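Local atomic coordinates of cellulose 1,4-beta-cellobiosidase (Thermobifida fusca, PDB entry 4JJJ), a protein that probably hydrolyses the beta-1,4 linkages of cellulose to release cellobiose, acting through the glycoside hydrolase family 48 catalytic module that makes up this chain. Residues E361-L366 with G371-G376; W420-V425 with E438-K443. The protein carries 1 engineered substitution. All coordinates share one frame; numbering follows the deposited sequence.

How the contacts relate
Following the chain from its N terminus, contact 1 comes first: it closes the short loop between the end of helix 348-365 and strand 376-378, folding residues 371-376 back onto the last turn of that helix. Contact 2 opens further on and joins two consecutive helices, 416-432 and 435-450, as a helical hairpin. The two closures therefore stand in series, neither nested nor crossed, yet in space their centres lie about 10 Å apart and they touch. L363 meets N421 and V425, I373 meets M422, and Q364 meets I440. Together they tie three helices of the (α/α)6 barrel to a loop that leads into a small antiparallel sheet.

Contact 1: E361-L366 with G371-G376; sequences EFLQWL and GGIAGG. With ZN (zinc ion), chain T.
The glycine-rich loop after helix 348-365 folds back on the helix end, where A374 N donates to L366 O at 2.7 Å in a nearly straight bond (172°), with the donor tilted 29° from the carbonyl plane. I373 CA adds a CH···O contact to the same oxygen. Beside this bond, I373 CG2 lies 3.6 Å from L366 CB, while L363 CD2 approaches I373 CG2 more loosely.

The L366 side chain fills the bend. Its CD1 sits 3.6 Å above the ring of F362, over the centre of one face, and also 3.4 Å from A374 O, a buried oxygen without a hydrogen-bond partner in the model. F362 holds its CG anti to the backbone N (chi1 -179°), a setting that carries the ring to the loop, where CZ is 3.5 Å from G376 CA. A side chain at G376 would lie close to F362 CZ, and at these backbone angles its CB would press on the carbonyl O of G375. Replacing L366 by an alanine would probably take away the methyl over the F362 face and open a gap beside A374 and G376, even with the backbone bond intact.

On the same helical turn as F362, E361 binds zinc through OE2 at 2.0 Å, with D357 OD1 and a water as further ligands. Around the contact, Y400 of strand 398-401 packs on L366 and A374, and G376 is backbone-bonded to D401 of that strand. L363 and I373 both face helices 416-432 and 435-450.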
loop_
_atom_site.group_PDB
_atom_site.type_symbol
_atom_site.label_atom_id
_atom_site.label_comp_id
_atom_site.label_asym_id
_atom_site.label_seq_id
_atom_site.Cartn_x
_atom_site.Cartn_y
_atom_site.Cartn_z
ATOM N N GLU A 361 -13.258 2.847 -15.455
ATOM C CA GLU A 361 -12.814 3.564 -16.689
ATOM C C GLU A 361 -11.290 3.735 -16.724
ATOM O O GLU A 361 -10.696 3.436 -17.734
ATOM C CB GLU A 361 -13.430 4.931 -16.718
ATOM C CG GLU A 361 -14.895 4.906 -16.999
ATOM C CD GLU A 361 -15.461 6.290 -17.321
ATOM O OE1 GLU A 361 -14.737 7.203 -17.703
ATOM O OE2 GLU A 361 -16.700 6.541 -17.126
ATOM N N PHE A 362 -10.714 4.089 -15.571
ATOM C CA PHE A 362 -9.253 4.239 -15.425
ATOM C C PHE A 362 -8.487 2.975 -15.749
ATOM O O PHE A 362 -7.571 2.981 -16.550
ATOM C CB PHE A 362 -8.977 4.638 -13.966
ATOM C CG PHE A 362 -7.577 4.871 -13.569
ATOM C CD1 PHE A 362 -6.856 5.940 -14.025
ATOM C CD2 PHE A 362 -7.020 4.129 -12.515
ATOM C CE1 PHE A 362 -5.592 6.224 -13.536
ATOM C CE2 PHE A 362 -5.750 4.439 -12.047
ATOM C CZ PHE A 362 -5.033 5.467 -12.530
ATOM N N LEU A 363 -8.939 1.819 -15.207
ATOM C CA LEU A 363 -8.291 0.595 -15.448
ATOM C C LEU A 363 -8.335 0.154 -16.934
ATOM O O LEU A 363 -7.428 -0.389 -17.500
ATOM C CB LEU A 363 -8.888 -0.446 -14.535
ATOM C CG LEU A 363 -8.675 -0.314 -13.048
ATOM C CD1 LEU A 363 -9.369 -1.439 -12.293
ATOM C CD2 LEU A 363 -7.165 -0.253 -12.669
ATOM N N GLN A 364 -9.467 0.457 -17.575
ATOM C CA GLN A 364 -9.652 0.131 -18.985
ATOM C C GLN A 364 -8.777 1.066 -19.859
ATOM O O GLN A 364 -8.137 0.565 -20.805
ATOM C CB GLN A 364 -11.116 0.216 -19.376
ATOM C CG GLN A 364 -11.395 -0.213 -20.781
ATOM C CD GLN A 364 -10.983 -1.643 -21.155
ATOM O OE1 GLN A 364 -11.777 -2.555 -21.128
ATOM N NE2 GLN A 364 -9.712 -1.904 -21.445
ATOM N N TRP A 365 -8.727 2.332 -19.512
ATOM C CA TRP A 365 -7.897 3.317 -20.194
ATOM C C TRP A 365 -6.446 2.878 -20.144
ATOM O O TRP A 365 -5.680 3.053 -21.119
ATOM C CB TRP A 365 -8.060 4.663 -19.551
ATOM C CG TRP A 365 -7.073 5.712 -20.009
ATOM C CD1 TRP A 365 -6.910 6.193 -21.263
ATOM C CD2 TRP A 365 -6.117 6.394 -19.180
ATOM N NE1 TRP A 365 -5.897 7.119 -21.284
ATOM C CE2 TRP A 365 -5.421 7.314 -20.014
ATOM C CE3 TRP A 365 -5.825 6.357 -17.822
ATOM C CZ2 TRP A 365 -4.409 8.109 -19.546
ATOM C CZ3 TRP A 365 -4.769 7.140 -17.354
ATOM C CH2 TRP A 365 -4.103 8.035 -18.172
ATOM N N LEU A 366 -6.025 2.221 -19.040
ATOM C CA LEU A 366 -4.611 1.843 -18.875
ATOM C C LEU A 366 -4.286 0.512 -19.506
ATOM O O LEU A 366 -3.128 0.018 -19.359
ATOM C CB LEU A 366 -4.263 1.758 -17.373
ATOM C CG LEU A 366 -4.253 3.137 -16.695
ATOM C CD1 LEU A 366 -4.295 3.072 -15.180
ATOM C CD2 LEU A 366 -3.028 3.932 -17.110
ATOM N N GLY A 371 -2.151 -6.441 -22.891
ATOM C CA GLY A 371 -3.200 -6.754 -21.901
ATOM C C GLY A 371 -2.912 -6.351 -20.478
ATOM O O GLY A 371 -3.808 -6.148 -19.707
ATOM N N GLY A 372 -1.631 -6.217 -20.126
ATOM C CA GLY A 372 -1.270 -5.689 -18.826
ATOM C C GLY A 372 -1.740 -4.266 -18.631
ATOM O O GLY A 372 -1.876 -3.490 -19.580
ATOM N N ILE A 373 -1.951 -3.877 -17.397
ATOM C CA ILE A 373 -2.480 -2.572 -16.964
ATOM C C ILE A 373 -1.381 -1.586 -16.626
ATOM O O ILE A 373 -0.577 -1.804 -15.690
ATOM C CB ILE A 373 -3.492 -2.687 -15.844
ATOM C CG1 ILE A 373 -4.487 -3.877 -16.064
ATOM C CG2 ILE A 373 -4.195 -1.369 -15.581
ATOM C CD1 ILE A 373 -5.345 -3.841 -17.311
ATOM N N ALA A 374 -1.320 -0.530 -17.412
ATOM C CA ALA A 374 -0.241 0.493 -17.243
ATOM C C ALA A 374 -0.434 1.326 -16.004
ATOM O O ALA A 374 -1.426 1.177 -15.248
ATOM C CB ALA A 374 -0.170 1.359 -18.456
ATOM N N GLY A 375 0.499 2.244 -15.755
ATOM C CA GLY A 375 0.712 2.733 -14.399
ATOM C C GLY A 375 -0.403 3.504 -13.766
ATOM O O GLY A 375 -0.905 3.147 -12.693
ATOM N N GLY A 376 -0.749 4.649 -14.338
ATOM C CA GLY A 376 -1.733 5.521 -13.725
ATOM C C GLY A 376 -1.756 6.938 -14.258
ATOM O O GLY A 376 -1.351 7.169 -15.416
HETATM ZN ZN ZN T . -18.273 5.446 -16.626
HETATM O O HOH W 1 -19.874 6.653 -17.074
#

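Contact 2: W420-V425 with E438-K443; sequences WNMERV and EAILDK. With CA (calcium ion), chain G.
M422 meets I440 and L441 with a side chain bent twice, at the edge of a wholly apolar meeting of two helices of an (α/α)6 barrel: within these two segments the contact is made by M422, V425, I440 and L441, with no hydrogen bond across. Bends at chi2 (54°) and chi3 (56°) fold the methionine so that CE rests 3.7 Å from I440 CG2 and SD lies 3.7 Å from L441 CD2. M422 is modelled in two conformers, so its contacts are less certain than those of V425.

L441 divides its methyl groups between two partners. While CD2 takes the sulfur, CD1 is 3.9 Å from V425 O, and the branch carbon CG lies 4.0 Å from V425 CG1. The V425 and L441 side chains run alongside one another, pointing opposite ways, whereas the M422 chain slants across I440. The axes of the two short segments approach to 10.4 Å with 129° between their directions, so the helices are opposed but clearly splayed.

The polar groups lie off the interface. One turn apart, E438 and D442 bind a calcium ion through single carboxylate oxygens, E438 OE2 at 2.6 Å and D442 OD2 at 2.2 Å, and three waters complete the ligands seen. Water 2 and the Y512 hydroxyl both hydrogen-bond D442 OD1, which is likely to limit the carboxylate's rotation. W420, in the other helix, touches bound glucose and makes edge-to-face stacks with W414 and W621. The hairpin thus carries a calcium site on one helix and, on the other, a residue of the glycan pocket. Helix 499-516 lies against both helices, T508 on M422 and Y512 on L441, and helix 348-365 covers another part of the pair.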
loop_
_atom_site.group_PDB
_atom_site.type_symbol
_atom_site.label_atom_id
_atom_site.label_comp_id
_atom_site.label_asym_id
_atom_site.label_seq_id
_atom_site.Cartn_x
_atom_site.Cartn_y
_atom_site.Cartn_z
ATOM N N TRP A 420 -2.764 -7.959 -7.793
ATOM C CA TRP A 420 -3.498 -7.355 -6.669
ATOM C C TRP A 420 -4.753 -6.609 -7.193
ATOM O O TRP A 420 -5.887 -6.762 -6.655
ATOM C CB TRP A 420 -2.638 -6.488 -5.846
ATOM C CG TRP A 420 -1.764 -7.162 -4.884
ATOM C CD1 TRP A 420 -1.779 -8.453 -4.514
ATOM C CD2 TRP A 420 -0.813 -6.509 -4.014
ATOM N NE1 TRP A 420 -0.858 -8.663 -3.537
ATOM C CE2 TRP A 420 -0.276 -7.486 -3.178
ATOM C CE3 TRP A 420 -0.403 -5.180 -3.882
ATOM C CZ2 TRP A 420 0.646 -7.194 -2.194
ATOM C CZ3 TRP A 420 0.534 -4.865 -2.888
ATOM C CH2 TRP A 420 1.037 -5.860 -2.061
ATOM N N ASN A 421 -4.571 -5.817 -8.273
ATOM C CA ASN A 421 -5.722 -5.145 -8.886
ATOM C C ASN A 421 -6.666 -6.125 -9.553
ATOM O O ASN A 421 -7.892 -6.153 -9.270
ATOM C CB ASN A 421 -5.248 -4.100 -9.857
ATOM C CG ASN A 421 -6.331 -3.693 -10.806
ATOM O OD1 ASN A 421 -7.387 -3.384 -10.384
ATOM N ND2 ASN A 421 -5.947 -3.453 -12.068
ATOM N N MET A 422 -6.116 -7.004 -10.349
ATOM C CA MET A 422 -6.913 -7.879 -11.176
ATOM C C MET A 422 -7.746 -8.812 -10.359
ATOM O O MET A 422 -8.860 -9.106 -10.745
ATOM C CB MET A 422 -6.158 -8.653 -12.265
ATOM C CG MET A 422 -7.006 -9.025 -13.478
ATOM S SD MET A 422 -7.885 -7.686 -14.309
ATOM C CE MET A 422 -6.562 -6.547 -14.716
ATOM N N GLU A 423 -7.190 -9.294 -9.249
ATOM C CA GLU A 423 -8.008 -10.196 -8.344
ATOM C C GLU A 423 -9.306 -9.495 -7.875
ATOM O O GLU A 423 -10.353 -10.131 -7.833
ATOM C CB GLU A 423 -7.235 -10.623 -7.123
ATOM C CG GLU A 423 -7.901 -11.786 -6.395
ATOM C CD GLU A 423 -7.203 -12.169 -5.132
ATOM O OE1 GLU A 423 -5.968 -12.353 -5.194
ATOM O OE2 GLU A 423 -7.922 -12.304 -4.152
ATOM N N ARG A 424 -9.211 -8.191 -7.652
ATOM C CA ARG A 424 -10.362 -7.480 -7.169
ATOM C C ARG A 424 -11.385 -7.321 -8.346
ATOM O O ARG A 424 -12.588 -7.432 -8.133
ATOM C CB ARG A 424 -9.971 -6.111 -6.662
ATOM C CG ARG A 424 -8.973 -6.124 -5.478
ATOM C CD ARG A 424 -8.154 -4.861 -5.497
ATOM N NE ARG A 424 -7.126 -4.928 -4.484
ATOM C CZ ARG A 424 -5.980 -4.239 -4.471
ATOM N NH1 ARG A 424 -5.759 -3.386 -5.403
ATOM N NH2 ARG A 424 -5.044 -4.521 -3.533
ATOM N N VAL A 425 -10.842 -7.076 -9.552
ATOM C CA VAL A 425 -11.680 -7.026 -10.771
ATOM C C VAL A 425 -12.359 -8.378 -10.984
ATOM O O VAL A 425 -13.552 -8.419 -11.321
ATOM C CB VAL A 425 -10.822 -6.597 -11.993
ATOM C CG1 VAL A 425 -11.673 -6.563 -13.264
ATOM C CG2 VAL A 425 -10.199 -5.226 -11.694
ATOM N N GLU A 438 -15.476 -7.756 -16.980
ATOM C CA GLU A 438 -15.310 -8.884 -17.909
ATOM C C GLU A 438 -14.426 -8.487 -19.117
ATOM O O GLU A 438 -13.506 -9.248 -19.469
ATOM C CB GLU A 438 -16.680 -9.301 -18.416
ATOM C CG GLU A 438 -16.639 -10.518 -19.282
ATOM C CD GLU A 438 -17.997 -10.945 -19.797
ATOM O OE1 GLU A 438 -18.955 -10.264 -19.724
ATOM O OE2 GLU A 438 -18.059 -12.046 -20.289
ATOM N N ALA A 439 -14.647 -7.286 -19.646
ATOM C CA ALA A 439 -13.846 -6.865 -20.810
ATOM C C ALA A 439 -12.407 -6.733 -20.461
ATOM O O ALA A 439 -11.553 -7.140 -21.261
ATOM C CB ALA A 439 -14.371 -5.599 -21.397
ATOM N N ILE A 440 -12.097 -6.144 -19.294
ATOM C CA ILE A 440 -10.681 -6.080 -18.865
ATOM C C ILE A 440 -10.078 -7.467 -18.714
ATOM O O ILE A 440 -8.946 -7.784 -19.224
ATOM C CB ILE A 440 -10.595 -5.262 -17.545
ATOM C CG1 ILE A 440 -10.996 -3.832 -17.745
ATOM C CG2 ILE A 440 -9.143 -5.295 -17.043
ATOM C CD1 ILE A 440 -11.230 -3.051 -16.475
ATOM N N LEU A 441 -10.778 -8.337 -17.988
ATOM C CA LEU A 441 -10.313 -9.680 -17.734
ATOM C C LEU A 441 -10.120 -10.514 -19.000
ATOM O O LEU A 441 -9.126 -11.253 -19.149
ATOM C CB LEU A 441 -11.347 -10.348 -16.853
ATOM C CG LEU A 441 -11.352 -9.851 -15.430
ATOM C CD1 LEU A 441 -12.672 -10.187 -14.731
ATOM C CD2 LEU A 441 -10.213 -10.486 -14.646
ATOM N N ASP A 442 -11.039 -10.359 -19.997
ATOM C CA ASP A 442 -10.923 -11.178 -21.185
ATOM C C ASP A 442 -9.639 -10.873 -21.949
ATOM O O ASP A 442 -9.176 -11.770 -22.685
ATOM C CB ASP A 442 -12.179 -10.964 -22.067
ATOM C CG ASP A 442 -13.431 -11.723 -21.554
ATOM O OD1 ASP A 442 -13.415 -12.576 -20.683
ATOM O OD2 ASP A 442 -14.491 -11.350 -22.148
ATOM N N LYS A 443 -9.140 -9.642 -21.868
ATOM C CA LYS A 443 -7.871 -9.315 -22.487
ATOM C C LYS A 443 -6.661 -9.564 -21.576
ATOM O O LYS A 443 -5.599 -9.942 -22.048
ATOM C CB LYS A 443 -7.962 -7.879 -22.938
ATOM C CG LYS A 443 -6.721 -7.447 -23.706
ATOM C CD LYS A 443 -6.811 -6.090 -24.398
ATOM C CE LYS A 443 -5.543 -5.776 -25.204
ATOM N NZ LYS A 443 -5.643 -4.500 -26.029
HETATM CA CA CA G . -16.265 -12.719 -22.092
HETATM O O HOH W 2 -15.701 -13.895 -20.056
HETATM O O HOH W 3 -16.664 -15.038 -21.807
HETATM O O HOH W 4 -17.284 -13.201 -23.992
#